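Local atomic coordinates of acyl-CoA dehydrogenase (Geobacillus kaustophilus, PDB entry 2PG0), a protein that probably catalyses the FAD-dependent alpha,beta-dehydrogenation of acyl chains carried as thioesters, as a member of the acyl-CoA dehydrogenase family. Residues Asn155-Phe160 and Thr215-Phe220. Numbering follows the deposited sequence.
Sequences NGQKTF and TAELFF. With FAD (flavin-adenine dinucleotide), chain C.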
loop_
_atom_site.group_PDB
_atom_site.type_symbol
_atom_site.label_atom_id
_atom_site.label_comp_id
_atom_site.label_asym_id
_atom_site.label_seq_id
_atom_site.Cartn_x
_atom_site.Cartn_y
_atom_site.Cartn_z
ATOM N N ASN A 155 -16.439 -37.467 -21.182
ATOM C CA ASN A 155 -17.305 -36.361 -21.538
ATOM C C ASN A 155 -17.021 -35.162 -20.651
ATOM O O ASN A 155 -17.000 -35.277 -19.428
ATOM C CB ASN A 155 -18.770 -36.774 -21.422
ATOM C CG ASN A 155 -19.232 -37.584 -22.605
ATOM O OD1 ASN A 155 -19.450 -37.047 -23.688
ATOM N ND2 ASN A 155 -19.389 -38.889 -22.404
ATOM N N GLY A 156 -16.789 -34.014 -21.269
ATOM C CA GLY A 156 -16.487 -32.815 -20.499
ATOM C C GLY A 156 -15.735 -31.777 -21.295
ATOM O O GLY A 156 -15.513 -31.934 -22.494
ATOM N N GLN A 157 -15.359 -30.704 -20.612
ATOM C CA GLN A 157 -14.683 -29.586 -21.239
ATOM C C GLN A 157 -13.644 -29.073 -20.258
ATOM O O GLN A 157 -13.901 -28.970 -19.054
ATOM C CB GLN A 157 -15.690 -28.491 -21.600
ATOM C CG GLN A 157 -15.103 -27.262 -22.289
ATOM C CD GLN A 157 -16.170 -26.257 -22.708
ATOM O OE1 GLN A 157 -17.334 -26.611 -22.882
ATOM N NE2 GLN A 157 -15.768 -25.004 -22.891
ATOM N N LYS A 158 -12.457 -28.796 -20.787
ATOM C CA LYS A 158 -11.365 -28.234 -20.012
ATOM C C LYS A 158 -11.005 -26.894 -20.617
ATOM O O LYS A 158 -11.124 -26.703 -21.823
ATOM C CB LYS A 158 -10.156 -29.178 -20.009
ATOM C CG LYS A 158 -10.415 -30.529 -19.336
ATOM C CD LYS A 158 -10.613 -30.371 -17.839
ATOM C CE LYS A 158 -10.788 -31.702 -17.145
ATOM N NZ LYS A 158 -11.185 -31.505 -15.718
ATOM N N THR A 159 -10.568 -25.960 -19.779
ATOM C CA THR A 159 -10.399 -24.587 -20.228
ATOM C C THR A 159 -9.040 -24.031 -19.794
ATOM O O THR A 159 -8.468 -24.490 -18.802
ATOM C CB THR A 159 -11.567 -23.702 -19.721
ATOM O OG1 THR A 159 -11.467 -22.379 -20.272
ATOM C CG2 THR A 159 -11.547 -23.621 -18.223
ATOM N N PHE A 160 -8.543 -23.056 -20.558
ATOM C CA PHE A 160 -7.240 -22.417 -20.315
ATOM C C PHE A 160 -6.049 -23.389 -20.341
ATOM O O PHE A 160 -5.123 -23.254 -19.536
ATOM C CB PHE A 160 -7.209 -21.682 -18.966
ATOM C CG PHE A 160 -8.366 -20.759 -18.720
ATOM C CD1 PHE A 160 -8.656 -19.720 -19.594
ATOM C CD2 PHE A 160 -9.130 -20.898 -17.562
ATOM C CE1 PHE A 160 -9.726 -18.850 -19.344
ATOM C CE2 PHE A 160 -10.193 -20.035 -17.303
ATOM C CZ PHE A 160 -10.487 -19.011 -18.190
ATOM N N THR A 215 -2.700 -21.365 -25.739
ATOM C CA THR A 215 -3.706 -21.715 -24.743
ATOM C C THR A 215 -5.016 -22.017 -25.447
ATOM O O THR A 215 -5.431 -21.269 -26.334
ATOM C CB THR A 215 -3.941 -20.563 -23.748
ATOM O OG1 THR A 215 -2.696 -19.932 -23.436
ATOM C CG2 THR A 215 -4.583 -21.097 -22.469
ATOM N N ALA A 216 -5.663 -23.113 -25.060
ATOM C CA ALA A 216 -6.900 -23.533 -25.712
ATOM C C ALA A 216 -7.815 -24.335 -24.798
ATOM O O ALA A 216 -7.385 -24.869 -23.768
ATOM C CB ALA A 216 -6.591 -24.335 -26.988
ATOM N N GLU A 217 -9.082 -24.412 -25.192
ATOM C CA GLU A 217 -10.039 -25.286 -24.525
ATOM C C GLU A 217 -9.966 -26.669 -25.162
ATOM O O GLU A 217 -9.614 -26.796 -26.340
ATOM C CB GLU A 217 -11.461 -24.733 -24.638
ATOM C CG GLU A 217 -11.670 -23.397 -23.934
ATOM C CD GLU A 217 -13.139 -23.052 -23.778
ATOM O OE1 GLU A 217 -13.791 -22.715 -24.791
ATOM O OE2 GLU A 217 -13.641 -23.117 -22.634
ATOM N N LEU A 218 -10.290 -27.693 -24.375
ATOM C CA LEU A 218 -10.332 -29.074 -24.853
ATOM C C LEU A 218 -11.739 -29.608 -24.673
ATOM O O LEU A 218 -12.382 -29.329 -23.662
ATOM C CB LEU A 218 -9.339 -29.954 -24.087
ATOM C CG LEU A 218 -7.860 -29.539 -24.104
ATOM C CD1 LEU A 218 -7.034 -30.464 -23.224
ATOM C CD2 LEU A 218 -7.289 -29.496 -25.522
ATOM N N PHE A 219 -12.204 -30.384 -25.651
ATOM C CA PHE A 219 -13.563 -30.918 -25.638
ATOM C C PHE A 219 -13.539 -32.433 -25.750
ATOM O O PHE A 219 -12.839 -32.993 -26.599
ATOM C CB PHE A 219 -14.386 -30.309 -26.773
ATOM C CG PHE A 219 -14.458 -28.806 -26.726
ATOM C CD1 PHE A 219 -15.389 -28.165 -25.912
ATOM C CD2 PHE A 219 -13.595 -28.030 -27.498
ATOM C CE1 PHE A 219 -15.458 -26.765 -25.867
ATOM C CE2 PHE A 219 -13.656 -26.628 -27.455
ATOM C CZ PHE A 219 -14.590 -26.002 -26.632
ATOM N N PHE A 220 -14.293 -33.083 -24.870
ATOM C CA PHE A 220 -14.413 -34.530 -24.871
ATOM C C PHE A 220 -15.888 -34.858 -25.041
ATOM O O PHE A 220 -16.695 -34.639 -24.126
ATOM C CB PHE A 220 -13.853 -35.129 -23.573
ATOM C CG PHE A 220 -12.430 -34.711 -23.266
ATOM C CD1 PHE A 220 -11.350 -35.366 -23.858
ATOM C CD2 PHE A 220 -12.171 -33.661 -22.387
ATOM C CE1 PHE A 220 -10.037 -34.980 -23.578
ATOM C CE2 PHE A 220 -10.863 -33.268 -22.103
ATOM C CZ PHE A 220 -9.794 -33.926 -22.700
HETATM P PA FAD C . -12.384 -18.887 -10.134
HETATM O O1A FAD C . -13.773 -18.858 -10.696
HETATM O O2A FAD C . -12.048 -20.173 -9.422
HETATM O O5B FAD C . -12.182 -17.625 -9.144
HETATM C C5B FAD C . -12.479 -16.309 -9.586
HETATM C C4B FAD C . -12.009 -15.329 -8.510
HETATM O O4B FAD C . -12.682 -15.626 -7.295
HETATM C C3B FAD C . -10.514 -15.486 -8.239
HETATM O O3B FAD C . -9.922 -14.235 -7.964
HETATM C C2B FAD C . -10.468 -16.319 -6.980
HETATM O O2B FAD C . -9.275 -16.148 -6.238
HETATM C C1B FAD C . -11.726 -15.825 -6.265
HETATM N N9A FAD C . -12.159 -16.807 -5.254
HETATM C C8A FAD C . -12.666 -18.065 -5.472
HETATM N N7A FAD C . -12.911 -18.638 -4.273
HETATM C C5A FAD C . -12.566 -17.766 -3.299
HETATM C C6A FAD C . -12.612 -17.843 -1.912
HETATM N N6A FAD C . -12.948 -18.991 -1.317
HETATM N N1A FAD C . -12.175 -16.770 -1.161
HETATM C C2A FAD C . -11.703 -15.621 -1.772
HETATM N N3A FAD C . -11.671 -15.542 -3.153
HETATM C C4A FAD C . -12.090 -16.605 -3.902
HETATM N N1 FAD C . -5.600 -24.767 -15.823
HETATM C C2 FAD C . -5.177 -26.069 -16.025
HETATM O O2 FAD C . -5.757 -26.994 -15.451
HETATM N N3 FAD C . -4.115 -26.332 -16.879
HETATM C C4 FAD C . -3.479 -25.296 -17.533
HETATM O O4 FAD C . -2.545 -25.540 -18.301
HETATM C C4X FAD C . -3.898 -23.978 -17.319
HETATM N N5 FAD C . -3.266 -22.927 -17.965
HETATM C C5X FAD C . -3.694 -21.625 -17.782
HETATM C C6 FAD C . -3.053 -20.599 -18.466
HETATM C C7 FAD C . -3.470 -19.282 -18.285
HETATM C C7M FAD C . -2.736 -18.207 -19.036
HETATM C C8 FAD C . -4.541 -19.000 -17.416
HETATM C C8M FAD C . -5.046 -17.605 -17.172
HETATM C C9 FAD C . -5.184 -20.031 -16.743
HETATM C C9A FAD C . -4.763 -21.354 -16.915
HETATM N N10 FAD C . -5.388 -22.404 -16.239
HETATM C C10 FAD C . -4.969 -23.713 -16.458
HETATM C "C1'" FAD C . -6.489 -22.156 -15.230
HETATM C "C2'" FAD C . -6.085 -21.436 -13.932
HETATM O "O2'" FAD C . -5.398 -22.267 -13.019
HETATM C "C3'" FAD C . -7.370 -20.919 -13.293
HETATM O "O3'" FAD C . -7.756 -19.779 -14.031
HETATM C "C4'" FAD C . -7.251 -20.570 -11.801
HETATM O "O4'" FAD C . -7.055 -21.721 -11.001
HETATM C "C5'" FAD C . -8.482 -19.821 -11.289
HETATM O "O5'" FAD C . -9.672 -20.511 -11.624
HETATM P P FAD C . -10.852 -19.711 -12.364
HETATM O O1P FAD C . -10.318 -18.997 -13.580
HETATM O O2P FAD C . -11.968 -20.657 -12.710
HETATM O O3P FAD C . -11.328 -18.578 -11.313
#
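Two antiparallel strands of the middle beta domain of the acyl-CoA dehydrogenase fold pair here, 155-159 against 216-220, the first leading toward the flavin and the second away from it. Four backbone hydrogen bonds join them in two reciprocal pairs, Gly156 with Phe220 and Lys158 with Leu218. The Lys158 N to Leu218 O bond is 2.9 Å long and nearly straight, at 169°. Between these pairs sits the non-hydrogen-bonded pair Gln157 and Phe219. The Gln157 chain is extended, with CG anti to the backbone N (chi1 -179°), and lies alongside the Phe219 ring. Gln157 CD comes 3.3 Å from Phe219 CE1, with the amide tilted against the ring. Gln157 NE2 then donates to Glu217 OE2 at 2.9 Å. The acceptor lies in the amide plane, but the donor stands well above the carboxylate plane. On the face of Lys158 and Phe220, Lys158 CG meets the ring edge at Phe220 CE2, 3.9 Å away. Lys158 NZ forms a salt bridge with Glu131 and donates to Met129 O and Ala173 O, so three partners hold the buried ammonium. Beyond the Lys158-Leu218 pair, Thr215 CG2 packs 3.5 Å from Phe160 C. Phe160 lies beside the flavin in the FAD pocket, and Tyr347 of the second subunit meets its ring edge-to-face. The buried Phe160 N has no hydrogen-bond partner in the model. The Gln157-Glu217 bond, bent to 139° at the hydrogen, is consistent with a weaker link than the straighter backbone bonds.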